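Local coordinates for GDP-L-fucose synthase (Campylobacter jejuni subsp. jejuni serotype O:2, PDB 7CXT), which binds NADPH and probably reduces the 4-keto group of a GDP-linked sugar, as expected of the GDP-fucose synthase branch of the short-chain dehydrogenases, at residues 105-110 and 161-166; 84-89 and 142-147; 6-11 and 33-38. All coordinates share one frame; numbering follows the deposited sequence.

Interaction 1. Residues 105-110 and 161-166; sequences VFFGSG and ITLVLN. With NDP (NADPH dihydro-nicotinamide-adenine-dinucleotide phosphate), chain C.
Phe106 sits opposite Thr162 in the parallel sheet of the Rossmann fold, where strands 103-109 and 160-165 are neighbours. The backbone bonds follow the parallel pattern: Phe106 N donates to Ile161 O, Leu163 N to Phe106 O and Gly108 N to Leu163 O at 2.6 Å. That last donor sits above the carbonyl plane, 38° out of it. Beyond Gly108 the pairing slackens, and the bonds from Leu165 N to Gly108 O and from Gly110 N to Leu165 O are both weak.

Side-chain contacts divide between the two faces. Val105, Phe107, Leu163 and Leu165 share the side covered by helix 245-258. Val105 CG1 touches Leu163 CD1 at 3.9 Å, and Phe107 CD1 meets Leu165 CD2 at 4.0 Å. Towards helix 136-156, Phe106 and Thr162 run alongside each other, Thr162 OG1 lying at the ring edge 3.5 Å from Phe106 CD2; this buried hydroxyl has no hydrogen-bonding partner in the model. Gly108, on the same face, leaves room for Val164, their CA atoms being 4.0 Å apart.

The C-terminal ends of both strands border the nicotinamide and its ribose. Leu165 packs against the nicotinamide, its CG 3.5 Å from C6N, and the ribose O3D bonds weakly to Phe107 O. Ser109, predicted to matter for catalysis, accepts a hydrogen bond at OG from Tyr111 N. One water joins Ser109 OG to Asn166 O, 2.8 Å from each.

Interaction 2. Residues 84-89 and 142-147; sequences ENLMIQ and KIAGAI. With NDP (NADPH dihydro-nicotinamide-adenine-dinucleotide phosphate), chain C.
Leu86 of helix 78-98 reaches Ala144 of helix 136-156 with one methyl, CD2 standing 3.5 Å from Ala144 CB. The two segments run nearly parallel, 16° apart, with their axes 9.4 Å from each other, and both helices belong to the Rossmann-type domain. Leucine fits this position because its branched end can span the groove to a small alanine. Both residues also pack on the second subunit, Leu86 against Asn90 and Ala144 against Leu86 of that chain, so this edge of the helix pair is part of the dimer interface.

Ile88 turns from the partner helix to the cofactor, its CD1 3.9 Å from adenine N7A. One residue on, Gln89 points back at Gly145, and their CA atoms, 5.9 Å apart, are the closest such pair between the segments. Gly145, without a side chain, lets the Gln89 side chain come close to the helix backbone. The Gln89 chain, extended beyond CG, also runs roughly perpendicular to that of Lys142.

Bent at chi2 (-64°) and straight beyond, Lys142 carries NZ to the nicotinamide ribose, bonding to O3D at 2.9 Å and O2D at 3.1 Å. Phe107 O is a third acceptor, and NZ held by all three probably fixes the ribose and orients the nicotinamide attached to it.

Interaction 3. Residues 6-11 and 33-38; sequences NSKIYI and NLVLKT
Lys8 and Val35 cross obliquely over one side of the first beta-alpha-beta unit of the Rossmann fold, in which strands 9-12 and 34-35 pair in parallel and are connected by helix 17-28. With CG anti to the backbone N (chi1 -162°), the lysine chain extends along the valine, CE coming to 3.3 Å from Val35 CG2, tighter than usual for two carbons. Its ammonium group continues to a salt bridge with Glu57, which probably balances the charge, while the aliphatic stem covers Val35. Next along this side, Tyr10 turns its ring edge to the partner strand: Val35 O lies in the ring plane, 3.2 Å from CD1. A water links Tyr10 OH to Lys37 O.

On the opposite side Ile11, Leu34 and Leu36 pack beneath helix 17-28, with Ile9 beside Leu34. Leu34 CD2 touches both Ile9 CB (3.8 Å) and Ile11 CD1 (4.0 Å), while Ile11 and Leu36 run alongside one another.

The backbones join through Ile9 N to Asn33 O and Val35 N to Ile9 O, the latter 2.7 Å. Ahead of them Asn33 ND2 donates to Asn6 O at 2.9 Å, 41° out of the carbonyl plane. Waters bridge Ser7 O with Asn33 N before this pairing and Ile11 O with Lys37 N after it. Apolar contacts thus hold the middle, while an amide and a water at the start, and waters at the other end, satisfy backbone polar groups where direct pairing stops.

Interactions 1 and 3 both join neighbouring strands of one parallel sheet, but at different depths. The 105-110 and 161-166 pair is wholly buried and ends at the nicotinamide; the 6-11 and 33-38 pair includes an outermost strand, is partly exposed and relies on bridging waters and an asparagine amide, with a lysine whose charge is met outside the contact and no direct cofactor contact. Interaction 2 is buried too, yet joins helices by sparse side-chain packing and borders the second subunit. It rests directly on interaction 1: Phe106 packs on Gln89 and Gly145, and both contacts touch NADPH. Interaction 3 stands apart, its nearest atoms about 7 Å from either of the others.

Interaction 1. Residues 105-110 and 161-166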
# COMPACT_ATOMS: atom_id res chain seq x y z
N VAL A 105 2.09 0.68 17.87
CA VAL A 105 3.05 1.59 17.27
C VAL A 105 3.70 0.89 16.09
O VAL A 105 4.26 -0.20 16.24
CB VAL A 105 4.12 2.07 18.27
CG1 VAL A 105 5.26 2.73 17.50
CG2 VAL A 105 3.51 3.06 19.23
N PHE A 106 3.63 1.53 14.94
CA PHE A 106 4.22 1.01 13.72
C PHE A 106 5.35 1.94 13.31
O PHE A 106 5.26 3.16 13.50
CB PHE A 106 3.15 0.89 12.61
CG PHE A 106 3.71 0.62 11.26
CD1 PHE A 106 4.50 -0.50 11.02
CD2 PHE A 106 3.43 1.48 10.20
CE1 PHE A 106 5.03 -0.74 9.76
CE2 PHE A 106 3.94 1.24 8.93
CZ PHE A 106 4.73 0.11 8.71
N PHE A 107 6.43 1.39 12.77
CA PHE A 107 7.57 2.22 12.40
C PHE A 107 7.63 2.38 10.89
O PHE A 107 7.63 1.39 10.14
CB PHE A 107 8.86 1.64 12.96
CG PHE A 107 8.91 1.69 14.45
CD1 PHE A 107 9.37 2.82 15.11
CD2 PHE A 107 8.45 0.63 15.20
CE1 PHE A 107 9.39 2.88 16.49
CE2 PHE A 107 8.47 0.68 16.59
CZ PHE A 107 8.93 1.81 17.24
N GLY A 108 7.62 3.64 10.45
CA GLY A 108 7.74 3.98 9.05
C GLY A 108 9.18 4.21 8.65
O GLY A 108 10.11 4.11 9.45
N SER A 109 9.36 4.59 7.39
CA SER A 109 10.68 4.80 6.83
C SER A 109 10.69 6.08 6.01
O SER A 109 9.69 6.41 5.37
CB SER A 109 11.11 3.63 5.92
OG SER A 109 12.27 3.96 5.17
N GLY A 110 11.84 6.75 6.00
CA GLY A 110 11.99 7.94 5.18
C GLY A 110 11.87 7.66 3.69
O GLY A 110 11.64 8.58 2.91
N ILE A 161 -0.51 4.15 15.74
CA ILE A 161 0.30 5.34 15.46
C ILE A 161 1.55 4.94 14.67
O ILE A 161 2.29 4.03 15.07
CB ILE A 161 0.71 6.05 16.77
CG1 ILE A 161 -0.49 6.29 17.69
CG2 ILE A 161 1.38 7.36 16.46
CD1 ILE A 161 -1.66 7.00 17.04
N THR A 162 1.83 5.68 13.60
CA THR A 162 3.02 5.46 12.79
C THR A 162 4.09 6.49 13.13
O THR A 162 3.83 7.70 13.10
CB THR A 162 2.68 5.53 11.30
OG1 THR A 162 1.74 4.49 10.99
CG2 THR A 162 3.94 5.35 10.44
N LEU A 163 5.28 6.01 13.45
CA LEU A 163 6.44 6.86 13.70
C LEU A 163 7.45 6.59 12.59
O LEU A 163 7.83 5.43 12.36
CB LEU A 163 7.06 6.57 15.07
CG LEU A 163 6.09 6.64 16.26
CD1 LEU A 163 6.78 6.30 17.59
CD2 LEU A 163 5.44 8.02 16.32
N VAL A 164 7.88 7.64 11.90
CA VAL A 164 8.70 7.49 10.70
C VAL A 164 10.12 7.93 11.01
O VAL A 164 10.34 9.05 11.49
CB VAL A 164 8.12 8.31 9.53
CG1 VAL A 164 8.83 7.96 8.24
CG2 VAL A 164 6.61 8.08 9.44
N LEU A 165 11.10 7.08 10.69
CA LEU A 165 12.49 7.39 10.97
C LEU A 165 13.36 7.14 9.74
O LEU A 165 12.94 6.45 8.79
CB LEU A 165 13.05 6.59 12.14
CG LEU A 165 13.07 5.07 11.90
CD1 LEU A 165 14.29 4.47 12.57
CD2 LEU A 165 11.80 4.42 12.42
N ASN A 166 14.58 7.70 9.76
CA ASN A 166 15.51 7.55 8.64
C ASN A 166 16.55 6.45 8.85
O ASN A 166 16.40 5.36 8.29
CB ASN A 166 16.19 8.88 8.33
CG ASN A 166 15.31 9.76 7.45
OD1 ASN A 166 14.66 9.27 6.52
ND2 ASN A 166 15.24 11.05 7.78
PA NDP C . 15.78 -5.32 11.69
O1A NDP C . 15.84 -5.72 10.26
O2A NDP C . 17.03 -4.95 12.44
O5B NDP C . 15.06 -6.52 12.54
C5B NDP C . 13.87 -6.80 11.89
C4B NDP C . 13.24 -7.99 12.64
O4B NDP C . 12.09 -8.46 11.95
C3B NDP C . 14.29 -9.13 12.71
O3B NDP C . 14.39 -9.61 14.02
C2B NDP C . 13.64 -10.21 11.80
O2B NDP C . 13.81 -11.44 12.24
C1B NDP C . 12.14 -9.85 12.00
N9A NDP C . 11.34 -10.37 10.91
C8A NDP C . 11.43 -10.07 9.52
N7A NDP C . 10.54 -10.74 8.79
C5A NDP C . 9.83 -11.54 9.75
C6A NDP C . 8.77 -12.45 9.63
N6A NDP C . 8.21 -12.77 8.40
N1A NDP C . 8.26 -13.07 10.71
C2A NDP C . 8.85 -12.75 11.91
N3A NDP C . 9.84 -11.91 12.20
C4A NDP C . 10.33 -11.31 11.06
O3 NDP C . 14.67 -4.10 11.65
PN NDP C . 15.14 -2.77 12.44
O1N NDP C . 16.27 -2.15 11.71
O2N NDP C . 15.04 -2.80 13.95
O5D NDP C . 13.88 -1.62 12.01
C5D NDP C . 12.71 -1.87 12.68
C4D NDP C . 11.67 -0.90 12.15
O4D NDP C . 12.31 0.39 11.93
C3D NDP C . 11.19 -1.38 10.73
O3D NDP C . 9.86 -1.03 10.57
C2D NDP C . 12.07 -0.56 9.78
O2D NDP C . 11.48 -0.31 8.53
C1D NDP C . 12.11 0.77 10.57
N1N NDP C . 13.23 1.57 10.10
C2N NDP C . 14.56 1.22 10.39
C3N NDP C . 15.58 1.85 9.70
C7N NDP C . 16.97 1.49 9.97
O7N NDP C . 17.95 2.12 9.52
N7N NDP C . 17.21 0.36 10.75
C4N NDP C . 15.32 2.86 8.66
C5N NDP C . 13.92 3.31 8.64
C6N NDP C . 12.97 2.69 9.34
P2B NDP C . 15.27 -12.31 11.62
O1X NDP C . 16.31 -11.50 12.33
O2X NDP C . 14.97 -13.70 12.18
O3X NDP C . 15.09 -12.09 10.15
O HOH W 1 14.90 4.45 6.10

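Interaction 2. Residues 84-89 and 142-147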
# COMPACT_ATOMS: atom_id res chain seq x y z
N GLU A 84 6.11 -8.95 1.26
CA GLU A 84 6.35 -9.41 2.63
C GLU A 84 6.04 -8.32 3.65
O GLU A 84 5.43 -8.60 4.69
CB GLU A 84 7.79 -9.91 2.79
CG GLU A 84 8.05 -11.28 2.10
CD GLU A 84 9.50 -11.73 2.21
OE1 GLU A 84 10.04 -12.33 1.25
OE2 GLU A 84 10.11 -11.46 3.27
N ASN A 85 6.43 -7.08 3.39
CA ASN A 85 6.12 -6.01 4.35
C ASN A 85 4.62 -5.68 4.39
O ASN A 85 4.08 -5.42 5.46
CB ASN A 85 6.94 -4.76 4.04
CG ASN A 85 8.41 -4.97 4.35
OD1 ASN A 85 8.77 -5.24 5.50
ND2 ASN A 85 9.25 -4.90 3.33
N LEU A 86 3.93 -5.71 3.24
CA LEU A 86 2.49 -5.51 3.30
C LEU A 86 1.81 -6.62 4.10
O LEU A 86 0.84 -6.36 4.82
CB LEU A 86 1.88 -5.47 1.89
CG LEU A 86 2.06 -4.23 1.04
CD1 LEU A 86 1.29 -4.36 -0.30
CD2 LEU A 86 1.65 -2.97 1.83
N MET A 87 2.31 -7.85 3.99
CA MET A 87 1.67 -8.97 4.69
C MET A 87 1.91 -8.87 6.20
O MET A 87 0.99 -9.08 7.00
CB MET A 87 2.20 -10.31 4.17
CG MET A 87 1.71 -10.70 2.77
SD MET A 87 -0.08 -10.79 2.60
CE MET A 87 -0.51 -11.98 3.86
N ILE A 88 3.15 -8.58 6.60
CA ILE A 88 3.44 -8.35 8.02
C ILE A 88 2.56 -7.22 8.55
O ILE A 88 1.90 -7.36 9.59
CB ILE A 88 4.93 -8.03 8.21
CG1 ILE A 88 5.81 -9.19 7.77
CG2 ILE A 88 5.21 -7.61 9.66
CD1 ILE A 88 7.29 -8.83 7.85
N GLN A 89 2.51 -6.10 7.83
CA GLN A 89 1.73 -4.96 8.30
C GLN A 89 0.26 -5.31 8.39
O GLN A 89 -0.37 -5.11 9.43
CB GLN A 89 1.93 -3.76 7.38
CG GLN A 89 3.34 -3.20 7.39
CD GLN A 89 3.68 -2.42 6.13
OE1 GLN A 89 2.80 -2.09 5.32
NE2 GLN A 89 4.96 -2.13 5.96
N LYS A 142 5.51 0.89 2.90
CA LYS A 142 5.50 1.68 4.13
C LYS A 142 4.39 2.72 4.12
O LYS A 142 3.78 3.00 5.16
CB LYS A 142 6.86 2.37 4.34
CG LYS A 142 7.94 1.44 4.87
CD LYS A 142 7.61 0.92 6.26
CE LYS A 142 8.72 -0.01 6.76
NZ LYS A 142 8.40 -0.64 8.08
N ILE A 143 4.07 3.26 2.95
CA ILE A 143 2.94 4.19 2.85
C ILE A 143 1.66 3.47 3.23
O ILE A 143 0.85 3.97 4.02
CB ILE A 143 2.87 4.78 1.43
CG1 ILE A 143 4.05 5.75 1.20
CG2 ILE A 143 1.50 5.42 1.16
CD1 ILE A 143 4.12 6.34 -0.22
N ALA A 144 1.47 2.26 2.71
CA ALA A 144 0.25 1.52 2.98
C ALA A 144 0.14 1.16 4.45
O ALA A 144 -0.97 1.11 4.99
CB ALA A 144 0.20 0.25 2.11
N GLY A 145 1.26 0.92 5.13
CA GLY A 145 1.19 0.68 6.56
C GLY A 145 0.74 1.92 7.32
O GLY A 145 -0.10 1.84 8.22
N ALA A 146 1.24 3.09 6.92
CA ALA A 146 0.84 4.32 7.59
C ALA A 146 -0.63 4.61 7.33
O ALA A 146 -1.39 4.87 8.27
CB ALA A 146 1.73 5.48 7.14
N ILE A 147 -1.08 4.47 6.08
CA ILE A 147 -2.49 4.71 5.77
C ILE A 147 -3.40 3.69 6.44
O ILE A 147 -4.51 4.03 6.87
CB ILE A 147 -2.66 4.75 4.23
CG1 ILE A 147 -1.97 6.04 3.71
CG2 ILE A 147 -4.14 4.73 3.85
CD1 ILE A 147 -1.97 6.19 2.17
PA NDP C . 15.78 -5.32 11.69
O1A NDP C . 15.84 -5.72 10.26
O2A NDP C . 17.03 -4.95 12.44
O5B NDP C . 15.06 -6.52 12.54
C5B NDP C . 13.87 -6.80 11.89
C4B NDP C . 13.24 -7.99 12.64
O4B NDP C . 12.09 -8.46 11.95
C3B NDP C . 14.29 -9.13 12.71
O3B NDP C . 14.39 -9.61 14.02
C2B NDP C . 13.64 -10.21 11.80
O2B NDP C . 13.81 -11.44 12.24
C1B NDP C . 12.14 -9.85 12.00
N9A NDP C . 11.34 -10.37 10.91
C8A NDP C . 11.43 -10.07 9.52
N7A NDP C . 10.54 -10.74 8.79
C5A NDP C . 9.83 -11.54 9.75
C6A NDP C . 8.77 -12.45 9.63
N6A NDP C . 8.21 -12.77 8.40
N1A NDP C . 8.26 -13.07 10.71
C2A NDP C . 8.85 -12.75 11.91
N3A NDP C . 9.84 -11.91 12.20
C4A NDP C . 10.33 -11.31 11.06
O3 NDP C . 14.67 -4.10 11.65
PN NDP C . 15.14 -2.77 12.44
O1N NDP C . 16.27 -2.15 11.71
O2N NDP C . 15.04 -2.80 13.95
O5D NDP C . 13.88 -1.62 12.01
C5D NDP C . 12.71 -1.87 12.68
C4D NDP C . 11.67 -0.90 12.15
O4D NDP C . 12.31 0.39 11.93
C3D NDP C . 11.19 -1.38 10.73
O3D NDP C . 9.86 -1.03 10.57
C2D NDP C . 12.07 -0.56 9.78
O2D NDP C . 11.48 -0.31 8.53
C1D NDP C . 12.11 0.77 10.57
N1N NDP C . 13.23 1.57 10.10
C2N NDP C . 14.56 1.22 10.39
C3N NDP C . 15.58 1.85 9.70
C7N NDP C . 16.97 1.49 9.97
O7N NDP C . 17.95 2.12 9.52
N7N NDP C . 17.21 0.36 10.75
C4N NDP C . 15.32 2.86 8.66
C5N NDP C . 13.92 3.31 8.64
C6N NDP C . 12.97 2.69 9.34
P2B NDP C . 15.27 -12.31 11.62
O1X NDP C . 16.31 -11.50 12.33
O2X NDP C . 14.97 -13.70 12.18
O3X NDP C . 15.09 -12.09 10.15

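Interaction 3. Residues 6-11 and 33-38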
# COMPACT_ATOMS: atom_id res chain seq x y z
N ASN A 6 1.88 -4.02 34.67
CA ASN A 6 1.38 -5.35 34.35
C ASN A 6 0.80 -5.50 32.94
O ASN A 6 0.34 -6.59 32.59
CB ASN A 6 0.32 -5.76 35.38
CG ASN A 6 -0.74 -4.69 35.59
OD1 ASN A 6 -0.42 -3.54 35.87
ND2 ASN A 6 -2.01 -5.07 35.46
N SER A 7 0.79 -4.43 32.13
CA SER A 7 0.24 -4.54 30.78
C SER A 7 1.01 -5.58 29.98
O SER A 7 2.24 -5.65 30.04
CB SER A 7 0.31 -3.18 30.06
OG SER A 7 -0.68 -2.29 30.54
N LYS A 8 0.27 -6.39 29.22
CA LYS A 8 0.88 -7.37 28.33
C LYS A 8 1.31 -6.69 27.04
O LYS A 8 0.47 -6.10 26.34
CB LYS A 8 -0.09 -8.51 28.04
CG LYS A 8 0.58 -9.76 27.49
CD LYS A 8 -0.45 -10.87 27.29
CE LYS A 8 0.20 -12.24 27.30
NZ LYS A 8 -0.76 -13.33 26.91
N ILE A 9 2.59 -6.79 26.70
CA ILE A 9 3.18 -6.10 25.56
C ILE A 9 3.77 -7.11 24.60
O ILE A 9 4.60 -7.94 24.99
CB ILE A 9 4.30 -5.12 25.99
CG1 ILE A 9 3.90 -4.29 27.21
CG2 ILE A 9 4.72 -4.27 24.78
CD1 ILE A 9 3.01 -3.18 26.91
N TYR A 10 3.38 -7.01 23.33
CA TYR A 10 3.99 -7.75 22.24
C TYR A 10 4.90 -6.81 21.45
O TYR A 10 4.45 -5.79 20.92
CB TYR A 10 2.90 -8.34 21.34
CG TYR A 10 3.38 -8.94 20.04
CD1 TYR A 10 4.48 -9.78 19.99
CD2 TYR A 10 2.68 -8.70 18.84
CE1 TYR A 10 4.91 -10.36 18.78
CE2 TYR A 10 3.09 -9.26 17.64
CZ TYR A 10 4.21 -10.09 17.61
OH TYR A 10 4.63 -10.63 16.41
N ILE A 11 6.19 -7.15 21.38
CA ILE A 11 7.15 -6.48 20.50
C ILE A 11 7.38 -7.41 19.32
O ILE A 11 8.10 -8.41 19.43
CB ILE A 11 8.48 -6.17 21.20
CG1 ILE A 11 8.28 -5.29 22.45
CG2 ILE A 11 9.47 -5.56 20.20
CD1 ILE A 11 8.18 -6.09 23.73
N ASN A 33 5.92 -7.55 31.41
CA ASN A 33 4.93 -8.53 30.94
C ASN A 33 4.97 -8.58 29.40
O ASN A 33 4.05 -8.15 28.70
CB ASN A 33 3.54 -8.21 31.46
CG ASN A 33 2.54 -9.36 31.25
OD1 ASN A 33 2.93 -10.49 30.97
ND2 ASN A 33 1.24 -9.05 31.36
N LEU A 34 6.07 -9.12 28.88
CA LEU A 34 6.34 -9.13 27.45
C LEU A 34 5.97 -10.46 26.81
O LEU A 34 6.17 -11.52 27.41
CB LEU A 34 7.82 -8.83 27.19
CG LEU A 34 8.36 -7.59 27.91
CD1 LEU A 34 9.81 -7.34 27.54
CD2 LEU A 34 7.49 -6.39 27.62
N VAL A 35 5.44 -10.41 25.59
CA VAL A 35 5.24 -11.59 24.74
C VAL A 35 6.15 -11.45 23.53
O VAL A 35 6.00 -10.50 22.75
CB VAL A 35 3.79 -11.76 24.27
CG1 VAL A 35 3.59 -13.17 23.63
CG2 VAL A 35 2.87 -11.55 25.40
N LEU A 36 7.05 -12.42 23.34
CA LEU A 36 8.02 -12.39 22.26
C LEU A 36 7.96 -13.70 21.47
O LEU A 36 7.88 -14.77 22.06
CB LEU A 36 9.43 -12.21 22.81
CG LEU A 36 9.60 -11.08 23.82
CD1 LEU A 36 10.97 -11.18 24.51
CD2 LEU A 36 9.40 -9.71 23.17
N LYS A 37 8.07 -13.59 20.14
CA LYS A 37 8.12 -14.77 19.27
C LYS A 37 9.20 -14.57 18.21
O LYS A 37 9.11 -13.63 17.41
CB LYS A 37 6.77 -15.02 18.60
CG LYS A 37 5.63 -15.33 19.54
CD LYS A 37 5.73 -16.76 20.11
CE LYS A 37 4.65 -17.03 21.16
NZ LYS A 37 4.92 -18.28 21.97
N THR A 38 10.19 -15.46 18.17
CA THR A 38 11.17 -15.41 17.10
C THR A 38 10.49 -15.71 15.76
O THR A 38 9.34 -16.17 15.69
CB THR A 38 12.29 -16.43 17.32
OG1 THR A 38 11.80 -17.75 17.01
CG2 THR A 38 12.80 -16.40 18.76
O HOH W 2 4.56 -5.03 31.20
O HOH W 3 7.36 -11.32 16.38
O HOH W 4 8.41 -10.97 18.78